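Local coordinates for protein putative pyridoxal phosphate-dependent transferase (PDB 4DQ6) that binds pyridoxal-5'-phosphate and is a putative transferase of the class I and II aminotransferase family, at residues I345-L354 with A382-N391. Sequence-based numbering, arbitrary orientation.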
# COMPACT_ATOMS: atom_id res chain seq x y z
N ILE A 345 -11.46 10.21 -33.52
CA ILE A 345 -11.33 11.62 -33.88
C ILE A 345 -10.88 12.48 -32.70
O ILE A 345 -10.17 13.42 -32.89
CB ILE A 345 -12.58 12.26 -34.53
CG1 ILE A 345 -13.82 12.20 -33.61
CG2 ILE A 345 -12.82 11.70 -35.92
CD1 ILE A 345 -15.06 12.81 -34.28
N LEU A 346 -11.28 12.14 -31.48
CA LEU A 346 -10.81 12.95 -30.33
C LEU A 346 -9.29 12.82 -30.19
O LEU A 346 -8.59 13.81 -29.96
CB LEU A 346 -11.52 12.47 -29.06
CG LEU A 346 -12.99 12.87 -28.97
CD1 LEU A 346 -13.78 12.06 -27.90
CD2 LEU A 346 -13.04 14.36 -28.66
N VAL A 347 -8.78 11.59 -30.31
CA VAL A 347 -7.33 11.35 -30.19
C VAL A 347 -6.55 11.87 -31.42
O VAL A 347 -5.58 12.58 -31.26
CB VAL A 347 -6.99 9.86 -29.97
CG1 VAL A 347 -5.47 9.69 -30.00
CG2 VAL A 347 -7.58 9.36 -28.66
N GLN A 348 -7.01 11.50 -32.62
CA GLN A 348 -6.23 11.73 -33.85
C GLN A 348 -6.34 13.16 -34.31
O GLN A 348 -5.34 13.78 -34.70
CB GLN A 348 -6.71 10.78 -34.95
CG GLN A 348 -6.41 9.34 -34.60
CD GLN A 348 -7.18 8.30 -35.40
OE1 GLN A 348 -7.77 8.58 -36.44
NE2 GLN A 348 -7.19 7.07 -34.87
N LYS A 349 -7.55 13.70 -34.28
CA LYS A 349 -7.84 15.05 -34.75
C LYS A 349 -7.83 16.10 -33.65
O LYS A 349 -7.18 17.11 -33.77
CB LYS A 349 -9.16 15.08 -35.53
CG LYS A 349 -9.34 16.35 -36.36
CD LYS A 349 -10.65 16.26 -37.18
CE LYS A 349 -10.83 17.38 -38.19
NZ LYS A 349 -10.60 18.68 -37.51
N GLY A 350 -8.53 15.85 -32.55
CA GLY A 350 -8.47 16.76 -31.40
C GLY A 350 -7.15 16.78 -30.65
O GLY A 350 -6.75 17.81 -30.12
N LYS A 351 -6.50 15.63 -30.58
CA LYS A 351 -5.32 15.42 -29.73
C LYS A 351 -5.66 15.71 -28.25
O LYS A 351 -4.96 16.42 -27.54
CB LYS A 351 -4.12 16.24 -30.18
CG LYS A 351 -3.65 15.99 -31.61
CD LYS A 351 -2.18 16.39 -31.78
CE LYS A 351 -1.88 17.84 -31.41
NZ LYS A 351 -0.44 18.29 -31.48
N VAL A 352 -6.74 15.11 -27.80
CA VAL A 352 -7.21 15.32 -26.43
C VAL A 352 -7.63 13.96 -25.88
O VAL A 352 -8.14 13.14 -26.62
CB VAL A 352 -8.35 16.39 -26.38
CG1 VAL A 352 -9.55 15.94 -27.21
CG2 VAL A 352 -8.69 16.78 -24.94
N ALA A 353 -7.34 13.74 -24.59
CA ALA A 353 -7.60 12.46 -23.92
C ALA A 353 -8.73 12.61 -22.92
O ALA A 353 -8.56 13.19 -21.89
CB ALA A 353 -6.33 11.99 -23.24
N LEU A 354 -9.90 12.08 -23.27
CA LEU A 354 -11.05 12.03 -22.39
C LEU A 354 -11.29 10.56 -21.98
O LEU A 354 -10.75 9.64 -22.62
CB LEU A 354 -12.29 12.54 -23.12
CG LEU A 354 -12.15 13.85 -23.90
CD1 LEU A 354 -13.50 14.22 -24.52
CD2 LEU A 354 -11.60 14.94 -23.03
N ALA A 382 -8.62 22.55 -23.89
CA ALA A 382 -9.26 21.25 -24.09
C ALA A 382 -10.57 21.38 -24.87
O ALA A 382 -10.80 20.64 -25.79
CB ALA A 382 -9.53 20.59 -22.76
N LEU A 383 -11.33 22.40 -24.58
CA LEU A 383 -12.63 22.58 -25.28
C LEU A 383 -12.42 22.97 -26.73
O LEU A 383 -13.14 22.53 -27.62
CB LEU A 383 -13.52 23.57 -24.54
CG LEU A 383 -13.98 23.16 -23.15
CD1 LEU A 383 -14.44 24.36 -22.36
CD2 LEU A 383 -15.07 22.08 -23.27
N ILE A 384 -11.38 23.77 -27.01
CA ILE A 384 -11.01 24.11 -28.38
C ILE A 384 -10.59 22.88 -29.20
O ILE A 384 -11.02 22.70 -30.35
CB ILE A 384 -9.88 25.15 -28.40
CG1 ILE A 384 -10.34 26.49 -27.82
CG2 ILE A 384 -9.38 25.27 -29.83
CD1 ILE A 384 -9.18 27.43 -27.52
N ARG A 385 -9.86 21.97 -28.54
CA ARG A 385 -9.48 20.69 -29.16
C ARG A 385 -10.67 19.78 -29.47
O ARG A 385 -10.76 19.17 -30.55
CB ARG A 385 -8.40 19.95 -28.33
CG ARG A 385 -7.05 20.68 -28.33
CD ARG A 385 -5.93 19.86 -27.65
NE ARG A 385 -4.69 20.63 -27.70
CZ ARG A 385 -3.47 20.11 -27.81
NH1 ARG A 385 -3.26 18.80 -27.81
NH2 ARG A 385 -2.44 20.95 -27.89
N ILE A 386 -11.63 19.75 -28.56
CA ILE A 386 -12.80 18.93 -28.74
C ILE A 386 -13.59 19.51 -29.91
O ILE A 386 -14.01 18.79 -30.80
CB ILE A 386 -13.65 18.89 -27.45
CG1 ILE A 386 -12.91 18.10 -26.37
CG2 ILE A 386 -14.99 18.24 -27.73
CD1 ILE A 386 -13.36 18.30 -24.91
N LYS A 387 -13.73 20.83 -29.95
CA LYS A 387 -14.45 21.49 -31.07
C LYS A 387 -13.74 21.18 -32.42
O LYS A 387 -14.39 20.85 -33.42
CB LYS A 387 -14.56 22.99 -30.80
CG LYS A 387 -15.34 23.79 -31.84
CD LYS A 387 -15.51 25.22 -31.37
CE LYS A 387 -14.26 26.09 -31.42
NZ LYS A 387 -14.58 27.54 -31.16
N ASN A 388 -12.41 21.19 -32.42
CA ASN A 388 -11.68 20.80 -33.64
C ASN A 388 -11.96 19.34 -34.02
O ASN A 388 -12.18 19.02 -35.18
CB ASN A 388 -10.18 20.98 -33.46
CG ASN A 388 -9.42 20.72 -34.76
OD1 ASN A 388 -9.79 21.24 -35.80
ND2 ASN A 388 -8.40 19.88 -34.70
N ALA A 389 -11.93 18.44 -33.04
CA ALA A 389 -12.18 17.04 -33.29
C ALA A 389 -13.52 16.79 -33.99
O ALA A 389 -13.60 15.92 -34.86
CB ALA A 389 -12.13 16.24 -31.99
N ILE A 390 -14.57 17.53 -33.59
CA ILE A 390 -15.92 17.17 -34.03
C ILE A 390 -16.39 18.00 -35.22
O ILE A 390 -17.52 17.82 -35.69
CB ILE A 390 -16.93 17.22 -32.86
CG1 ILE A 390 -17.23 18.67 -32.45
CG2 ILE A 390 -16.39 16.41 -31.70
CD1 ILE A 390 -18.29 18.77 -31.36
N ASN A 391 -15.49 18.86 -35.70
CA ASN A 391 -15.70 19.74 -36.86
C ASN A 391 -14.59 19.47 -37.87
O ASN A 391 -14.53 18.38 -38.44
CB ASN A 391 -15.67 21.20 -36.41
CG ASN A 391 -16.95 21.62 -35.71
OD1 ASN A 391 -17.94 21.89 -36.36
ND2 ASN A 391 -16.92 21.69 -34.37
OXT ASN A 391 -13.69 20.30 -38.12
O HOH W 1 -7.31 19.16 -37.53
O HOH W 2 -11.54 20.54 -39.87
O HOH W 3 -7.12 19.89 -31.97
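Arg-385 reaches from helix 376-390 across Gly-350 and Lys-351, at the end of helix 339-350, in a class I and II aminotransferase-family protein of PLP fold type I. The short helical segments cross at 99° with axes 8.0 Å apart, and the CA atoms of Gly-350 and Ala-389, 4.2 Å apart, are the nearest pair. Followed outward, Arg-385 starts with CB, 3.2 Å from Gly-350 O and touching Val-352 CB. CG and CD continue past the same carbonyl oxygen, the chain extended to NE. At the tip, Arg-385 NH1 donates to Lys-351 O (2.9 Å). The angle at the hydrogen is 157°, and the oxygen lies in the guanidinium plane, at its edge. Lys-351, with positive phi, is where helix gives way to strand 352-353, and the bond ties the arginine to its carbonyl. On the buried side Ile-386, touched also by Ile-370, packs CG1 on Val-352 CG1 and CD1 on Leu-354 CD1. Leu-346 CD2 rests 3.9 Å from Ala-389 CB. At the chain terminus Lys-349 bends at chi4 (-50°), and its NZ donates to Asn-388 O (2.8 Å) from above the carbonyl plane. Lys-349 NZ also salt-bridges Asn-391 OXT at 3.5 Å, a pair bridged by water 2.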